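Local coordinates for ferritin heavy chain (Trichoplusia ni, PDB 1Z6O), which oxidises ferrous iron at its ferroxidase centre and, with the light chain, stores it as ferric mineral inside a 24-subunit secreted shell, at the interface of chains A and B. Numbering follows the deposited sequence. Chains: chain A/B, Ferritin heavy chain.

The interface of chains A and B. Residues chain A 117, 154, 157-158; chain B 13-14, 16, 81.
A:Tyr154 and A:Gln157 lie one turn apart on helix 139-168, A:Ser117 joins them from the neighbouring helix 105-132, and against this pair of helices chain B sets two loop segments, the N-terminal stretch that carries B:Trp14 and B:Arg81 just past helix 54-80. Both helices belong to the ferritin four-helix bundle, and the patch is one part of a heavy-chain to heavy-chain interface in the shell of 12 heavy and 12 light chains. The guanidinium of B:Arg81 stacks over one face of the A:Tyr154 ring, the two planes 30° apart, and the overlap is offset to the CD2-CE2 side. B:Arg81 NE lies 3.3 Å from A:Tyr154 CE2, and the methylene B:Arg81 CD packs 3.4 Å from A:Tyr154 CD2. Bends at chi2 and chi3 fold the arginine chain back so that its flat end meets the ring. From the far end B:Arg81 NH2 donates to B:Thr16 OG1 (3.0 Å), a bond within chain B that helps fix the guanidinium over the tyrosine. An alanine here would probably leave that ring face without its stacked partner and B:Thr16 OG1 without this N-H donor. In this patch the polar links between the chains run through water: one molecule sits 2.6 Å from A:Tyr154 OH and also meets B:Thr16 OG1, and it passes on to a second water shared by A:Gln157 OE1 and the carbonyl O of B:Trp14. The tryptophan takes chi1 62°, CG between its backbone N and carbonyl carbon; B:Trp14 CB packs 3.9 Å from A:Gln157 CD, and ring atom CE3 comes near the glutamine CB. The two side chains slide past each other in opposite directions, and the amide and indole planes, 70° apart, do not stack. A:Ser117 OG points toward the B:Asp13-B:Trp14 peptide, and a third water links it to B:Asp13 O, 2.7 Å from that water, although B:Asp13 is poorly ordered.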
ATOM      1  N   SER A 117     -31.864  24.146 -37.846  1.00 17.16           N
ATOM      2  CA  SER A 117     -32.359  23.690 -39.141  1.00 19.48           C
ATOM      3  C   SER A 117     -31.803  24.616 -40.253  1.00 19.71           C
ATOM      4  O   SER A 117     -31.403  24.153 -41.332  1.00 18.37           O
ATOM      5  CB  SER A 117     -33.913  23.703 -39.106  1.00 20.26           C
ATOM      6  OG  SER A 117     -34.443  23.299 -40.345  1.00 45.73           O
ATOM      7  N   TYR A 154     -27.356  17.064 -37.148  1.00 16.59           N
ATOM      8  CA  TYR A 154     -28.483  16.140 -37.062  1.00 17.98           C
ATOM      9  C   TYR A 154     -28.738  15.644 -35.653  1.00 19.47           C
ATOM     10  O   TYR A 154     -29.892  15.530 -35.241  1.00 17.64           O
ATOM     11  CB  TYR A 154     -28.317  14.972 -38.048  1.00 16.51           C
ATOM     12  CG  TYR A 154     -28.508  15.417 -39.490  1.00 17.51           C
ATOM     13  CD1 TYR A 154     -27.439  15.423 -40.388  1.00 18.24           C
ATOM     14  CD2 TYR A 154     -29.754  15.873 -39.945  1.00 17.28           C
ATOM     15  CE1 TYR A 154     -27.602  15.877 -41.710  1.00 19.64           C
ATOM     16  CE2 TYR A 154     -29.929  16.322 -41.264  1.00 18.84           C
ATOM     17  CZ  TYR A 154     -28.843  16.319 -42.138  1.00 17.79           C
ATOM     18  OH  TYR A 154     -29.000  16.747 -43.439  1.00 18.00           O
ATOM     19  N   GLN A 157     -30.383  18.596 -33.733  1.00 16.71           N
ATOM     20  CA  GLN A 157     -31.783  18.821 -34.099  1.00 18.72           C
ATOM     21  C   GLN A 157     -32.680  17.797 -33.420  1.00 19.39           C
ATOM     22  O   GLN A 157     -33.723  18.142 -32.873  1.00 16.95           O
ATOM     23  CB  GLN A 157     -31.976  18.711 -35.627  1.00 16.53           C
ATOM     24  CG  GLN A 157     -31.361  19.868 -36.383  1.00 18.94           C
ATOM     25  CD  GLN A 157     -31.376  19.684 -37.894  1.00 19.54           C
ATOM     26  OE1 GLN A 157     -31.641  18.589 -38.429  1.00 22.21           O
ATOM     27  NE2 GLN A 157     -31.074  20.747 -38.587  1.00 18.34           N
ATOM     28  N   ARG A 158     -32.280  16.528 -33.459  1.00 16.54           N
ATOM     29  CA  ARG A 158     -33.101  15.491 -32.843  1.00 15.78           C
ATOM     30  C   ARG A 158     -33.225  15.745 -31.345  1.00 16.59           C
ATOM     31  O   ARG A 158     -34.289  15.548 -30.759  1.00 16.41           O
ATOM     32  CB  ARG A 158     -32.496  14.100 -33.088  1.00 14.71           C
ATOM     33  CG  ARG A 158     -33.227  12.959 -32.333  1.00 15.48           C
ATOM     34  CD  ARG A 158     -34.714  12.803 -32.741  1.00 14.63           C
ATOM     35  NE  ARG A 158     -35.353  11.750 -31.941  1.00 16.95           N
ATOM     36  CZ  ARG A 158     -35.806  11.911 -30.701  1.00 22.76           C
ATOM     37  NH1 ARG A 158     -35.720  13.101 -30.105  1.00 17.41           N
ATOM     38  NH2 ARG A 158     -36.303  10.868 -30.030  1.00 19.07           N
TER
ATOM     39  N   ASP B  13     -39.449  21.656 -40.193  1.00 19.10           N
ATOM     40  CA  ASP B  13     -38.532  21.929 -41.302  1.00 21.61           C
ATOM     41  C   ASP B  13     -37.234  21.125 -41.214  1.00 23.23           C
ATOM     42  O   ASP B  13     -36.607  20.852 -42.238  1.00 20.15           O
ATOM     43  CB  ASP B  13     -38.174  23.415 -41.378  1.00 25.33           C
ATOM     44  CG  ASP B  13     -39.308  24.264 -41.945  1.00 43.75           C
ATOM     45  OD1 ASP B  13     -40.245  23.699 -42.550  1.00 43.20           O
ATOM     46  OD2 ASP B  13     -39.249  25.504 -41.792  1.00 51.16           O
ATOM     47  N   TRP B  14     -36.828  20.761 -40.000  1.00 18.87           N
ATOM     48  CA  TRP B  14     -35.598  19.988 -39.799  1.00 18.08           C
ATOM     49  C   TRP B  14     -35.679  18.542 -40.308  1.00 16.17           C
ATOM     50  O   TRP B  14     -34.645  17.877 -40.448  1.00 18.39           O
ATOM     51  CB  TRP B  14     -35.231  19.959 -38.302  1.00 15.27           C
ATOM     52  CG  TRP B  14     -36.281  19.280 -37.438  1.00 15.81           C
ATOM     53  CD1 TRP B  14     -37.486  19.804 -37.036  1.00 16.31           C
ATOM     54  CD2 TRP B  14     -36.219  17.954 -36.896  1.00 15.42           C
ATOM     55  NE1 TRP B  14     -38.174  18.880 -36.277  1.00 15.78           N
ATOM     56  CE2 TRP B  14     -37.420  17.738 -36.175  1.00 14.75           C
ATOM     57  CE3 TRP B  14     -35.262  16.922 -36.950  1.00 16.78           C
ATOM     58  CZ2 TRP B  14     -37.695  16.529 -35.512  1.00 15.14           C
ATOM     59  CZ3 TRP B  14     -35.536  15.718 -36.290  1.00 16.39           C
ATOM     60  CH2 TRP B  14     -36.745  15.535 -35.579  1.00 16.44           C
ATOM     61  N   THR B  16     -35.858  16.215 -43.056  1.00 17.03           N
ATOM     62  CA  THR B  16     -35.578  16.361 -44.483  1.00 18.59           C
ATOM     63  C   THR B  16     -35.354  15.149 -45.377  1.00 20.69           C
ATOM     64  O   THR B  16     -35.123  15.320 -46.566  1.00 19.16           O
ATOM     65  CB  THR B  16     -34.340  17.245 -44.643  1.00 19.21           C
ATOM     66  OG1 THR B  16     -33.252  16.627 -43.939  1.00 17.77           O
ATOM     67  CG2 THR B  16     -34.571  18.638 -44.038  1.00 16.87           C
ATOM     68  N   ARG B  81     -33.431  11.367 -37.603  1.00 14.58           N
ATOM     69  CA  ARG B  81     -33.810  12.298 -38.672  1.00 14.39           C
ATOM     70  C   ARG B  81     -35.280  12.736 -38.606  1.00 17.17           C
ATOM     71  O   ARG B  81     -35.738  13.521 -39.441  1.00 17.50           O
ATOM     72  CB  ARG B  81     -33.493  11.683 -40.053  1.00 14.23           C
ATOM     73  CG  ARG B  81     -31.973  11.544 -40.326  1.00 14.32           C
ATOM     74  CD  ARG B  81     -31.292  12.922 -40.472  1.00 16.54           C
ATOM     75  NE  ARG B  81     -31.735  13.616 -41.689  1.00 16.85           N
ATOM     76  CZ  ARG B  81     -31.244  13.405 -42.913  1.00 20.02           C
ATOM     77  NH1 ARG B  81     -30.268  12.519 -43.115  1.00 15.15           N
ATOM     78  NH2 ARG B  81     -31.745  14.071 -43.953  1.00 16.56           N
TER
HETATM   79  O   HOH W   1     -31.151  18.179 -43.783  1.00 16.68           O
HETATM   80  O   HOH W   2     -32.293  19.105 -41.338  1.00 17.79           O
HETATM   81  O   HOH W   3     -34.752  22.374 -43.442  1.00 27.64           O